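Local coordinates for cathepsin L Propeptide (Toxoplasma gondii, PDB 3F75), which belongs to the I29 family of cathepsin propeptides, mainly helical prosegments that as a class act as inhibitors of their parent papain-like proteases, at residues B[34-38]-B[39-43]. Numbering follows the deposited sequence. Where two conformers were deposited one is given.
Sequences KSYAT and EEEKQ. With EDO (1,2-ethanediol), chain F.
Thr38 closes the first turn of helix 39-60 with two hydrogen bonds, one from its side chain and one from its backbone. Its OG1 accepts from Glu41 N at 2.8 Å, with an N-H...O angle of 162°, and so satisfies an amide that no preceding helical turn can serve. The first torsion (chi1 69°) sets OG1 between the backbone N and the carbonyl carbon, turned back over the helix start; a short hydroxyl-bearing side chain suits this place. One turn on, Lys42 N donates to Thr38 O at 3.1 Å, the first bond of the regular helical ladder.

Acidic residues, Glu39, Glu40 and Glu41, occupy the first turn, where their charge probably interacts favourably with the helix dipole. Glu41 touches Thr38 OG1 through CB, at 3.2 Å, while its OE2 forms a salt bridge with Arg45.

Nonpolar contact comes from Tyr36, whose side chain crosses those of Glu41 and Lys42 at about a right angle. CD1 meets Glu41 CG at 3.9 Å and CD2 meets Lys42 CG at 3.8 Å, so the aliphatic parts of two charged residues pack against the ring. Its hydroxyl reaches Asp75, and the Tyr36 side chain also touches Phe25 and Gln29 of helix 18-32.

Beyond the tyrosine, Lys34 NZ donates to O1 of 1,2-ethanediol, probably from the crystallisation liquor, at 3.0 Å and to His72 O. Thr38 is the N-cap of helix 39-60, at the surface turn that follows helix 18-32 in the I29 propeptide domain, with Tyr36 packed beside it.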
ATOM      1  N   LYS B  34      -7.170  20.158   8.249  1.00 17.04           N
ATOM      2  CA  LYS B  34      -6.399  20.791   7.200  1.00 18.26           C
ATOM      3  C   LYS B  34      -6.470  22.300   7.366  1.00 16.42           C
ATOM      4  O   LYS B  34      -7.561  22.879   7.403  1.00 15.69           O
ATOM      5  CB  LYS B  34      -6.938  20.428   5.820  1.00 20.58           C
ATOM      6  CG  LYS B  34      -6.990  18.939   5.535  1.00 23.07           C
ATOM      7  CD  LYS B  34      -5.725  18.455   4.935  1.00 27.80           C
ATOM      8  CE  LYS B  34      -5.819  16.996   4.512  1.00 29.49           C
ATOM      9  NZ  LYS B  34      -4.520  16.591   3.910  1.00 33.45           N
ATOM     10  N   SER B  35      -5.297  22.915   7.457  1.00 15.19           N
ATOM     11  CA  SER B  35      -5.153  24.364   7.502  1.00 15.09           C
ATOM     12  C   SER B  35      -4.117  24.796   6.480  1.00 15.22           C
ATOM     13  O   SER B  35      -3.313  23.984   6.013  1.00 18.12           O
ATOM     14  CB  SER B  35      -4.728  24.816   8.908  1.00 13.36           C
ATOM     15  OG  SER B  35      -3.466  24.268   9.266  1.00 17.30           O
ATOM     16  N   TYR B  36      -4.137  26.077   6.129  1.00 12.88           N
ATOM     17  CA  TYR B  36      -3.286  26.576   5.079  1.00 14.13           C
ATOM     18  C   TYR B  36      -2.628  27.886   5.472  1.00 13.20           C
ATOM     19  O   TYR B  36      -3.304  28.834   5.892  1.00 13.83           O
ATOM     20  CB  TYR B  36      -4.087  26.733   3.785  1.00 15.56           C
ATOM     21  CG  TYR B  36      -4.809  25.449   3.424  1.00 14.93           C
ATOM     22  CD1 TYR B  36      -4.123  24.380   2.866  1.00 13.69           C
ATOM     23  CD2 TYR B  36      -6.168  25.297   3.677  1.00 15.94           C
ATOM     24  CE1 TYR B  36      -4.779  23.188   2.556  1.00 12.10           C
ATOM     25  CE2 TYR B  36      -6.838  24.103   3.382  1.00 13.72           C
ATOM     26  CZ  TYR B  36      -6.148  23.059   2.819  1.00 15.10           C
ATOM     27  OH  TYR B  36      -6.815  21.889   2.516  1.00 17.40           O
ATOM     28  N   ALA B  37      -1.312  27.924   5.254  1.00 12.10           N
ATOM     29  CA  ALA B  37      -0.442  29.015   5.651  1.00 13.91           C
ATOM     30  C   ALA B  37      -0.577  30.316   4.841  1.00 13.84           C
ATOM     31  O   ALA B  37      -0.142  31.380   5.310  1.00 13.80           O
ATOM     32  CB  ALA B  37       1.021  28.513   5.648  1.00 11.18           C
ATOM     33  N   THR B  38      -1.130  30.234   3.625  1.00 11.11           N
ATOM     34  CA  THR B  38      -1.414  31.425   2.829  1.00 12.53           C
ATOM     35  C   THR B  38      -2.801  31.346   2.215  1.00 15.41           C
ATOM     36  O   THR B  38      -3.313  30.255   1.973  1.00 15.85           O
ATOM     37  CB  THR B  38      -0.431  31.605   1.673  1.00 11.61           C
ATOM     38  OG1 THR B  38      -0.646  30.581   0.688  1.00 11.56           O
ATOM     39  CG2 THR B  38       1.021  31.552   2.159  1.00 10.10           C
ATOM     40  N   GLU B  39      -3.396  32.501   1.932  1.00 13.41           N
ATOM     41  CA  GLU B  39      -4.692  32.530   1.265  1.00 16.66           C
ATOM     42  C   GLU B  39      -4.562  31.969  -0.159  1.00 16.49           C
ATOM     43  O   GLU B  39      -5.493  31.330  -0.646  1.00 15.55           O
ATOM     44  CB  GLU B  39      -5.292  33.941   1.261  1.00 17.93           C
ATOM     45  CG  GLU B  39      -6.807  34.029   0.856  1.00 21.36           C
ATOM     46  CD  GLU B  39      -7.765  33.155   1.691  1.00 25.39           C
ATOM     47  OE1 GLU B  39      -7.534  32.932   2.898  1.00 26.69           O
ATOM     48  OE2 GLU B  39      -8.776  32.685   1.121  1.00 33.50           O
ATOM     49  N   GLU B  40      -3.394  32.156  -0.780  1.00 15.72           N
ATOM     50  CA  GLU B  40      -3.094  31.592  -2.126  1.00 17.51           C
ATOM     51  C   GLU B  40      -3.114  30.047  -2.106  1.00 17.17           C
ATOM     52  O   GLU B  40      -3.722  29.412  -2.969  1.00 16.16           O
ATOM     53  CB  GLU B  40      -1.791  32.213  -2.722  1.00 17.40           C
ATOM     54  CG  GLU B  40      -2.058  33.760  -2.817  0.60 20.34           C
ATOM     55  CD  GLU B  40      -1.817  34.559  -1.535  0.60 20.51           C
ATOM     56  OE1 GLU B  40      -1.296  34.019  -0.547  0.60 10.28           O
ATOM     57  OE2 GLU B  40      -2.166  35.748  -1.528  0.60 28.70           O
ATOM     58  N   GLU B  41      -2.483  29.444  -1.099  1.00 19.84           N
ATOM     59  CA  GLU B  41      -2.536  27.983  -0.925  1.00 18.34           C
ATOM     60  C   GLU B  41      -3.984  27.506  -0.694  1.00 18.41           C
ATOM     61  O   GLU B  41      -4.420  26.528  -1.316  1.00 16.65           O
ATOM     62  CB  GLU B  41      -1.608  27.565   0.228  1.00 20.67           C
ATOM     63  CG  GLU B  41      -1.491  26.056   0.552  1.00 21.14           C
ATOM     64  CD  GLU B  41      -0.834  25.225  -0.535  1.00 25.98           C
ATOM     65  OE1 GLU B  41      -0.467  25.769  -1.598  1.00 28.93           O
ATOM     66  OE2 GLU B  41      -0.675  24.005  -0.317  1.00 22.75           O
ATOM     67  N   LYS B  42      -4.731  28.189   0.179  1.00 15.17           N
ATOM     68  CA  LYS B  42      -6.122  27.774   0.473  1.00 16.10           C
ATOM     69  C   LYS B  42      -6.997  27.792  -0.777  1.00 14.17           C
ATOM     70  O   LYS B  42      -7.751  26.849  -1.026  1.00 11.95           O
ATOM     71  CB  LYS B  42      -6.749  28.644   1.548  1.00 15.89           C
ATOM     72  CG  LYS B  42      -8.114  28.147   2.029  1.00 19.64           C
ATOM     73  CD  LYS B  42      -8.637  29.056   3.100  1.00 22.81           C
ATOM     74  CE  LYS B  42      -9.956  28.595   3.657  1.00 28.94           C
ATOM     75  NZ  LYS B  42     -10.145  29.165   5.014  1.00 31.43           N
ATOM     76  N   GLN B  43      -6.902  28.862  -1.559  1.00 16.40           N
ATOM     77  CA  GLN B  43      -7.664  28.953  -2.807  1.00 19.16           C
ATOM     78  C   GLN B  43      -7.251  27.856  -3.806  1.00 17.33           C
ATOM     79  O   GLN B  43      -8.116  27.281  -4.443  1.00 13.24           O
ATOM     80  CB  GLN B  43      -7.608  30.365  -3.434  1.00 22.39           C
ATOM     81  CG  GLN B  43      -6.245  30.839  -3.864  1.00 33.14           C
ATOM     82  CD  GLN B  43      -6.151  32.365  -4.181  1.00 40.01           C
ATOM     83  OE1 GLN B  43      -6.767  33.210  -3.522  1.00 45.91           O
ATOM     84  NE2 GLN B  43      -5.339  32.700  -5.175  1.00 35.02           N
TER
HETATM   85  C1  EDO F 202      -1.212  18.828   3.554  1.00 40.34           C
HETATM   86  O1  EDO F 202      -2.013  18.048   4.464  1.00 37.50           O
HETATM   87  C2  EDO F 202      -2.047  19.319   2.372  1.00 40.26           C
HETATM   88  O2  EDO F 202      -3.307  19.787   2.860  1.00 36.98           O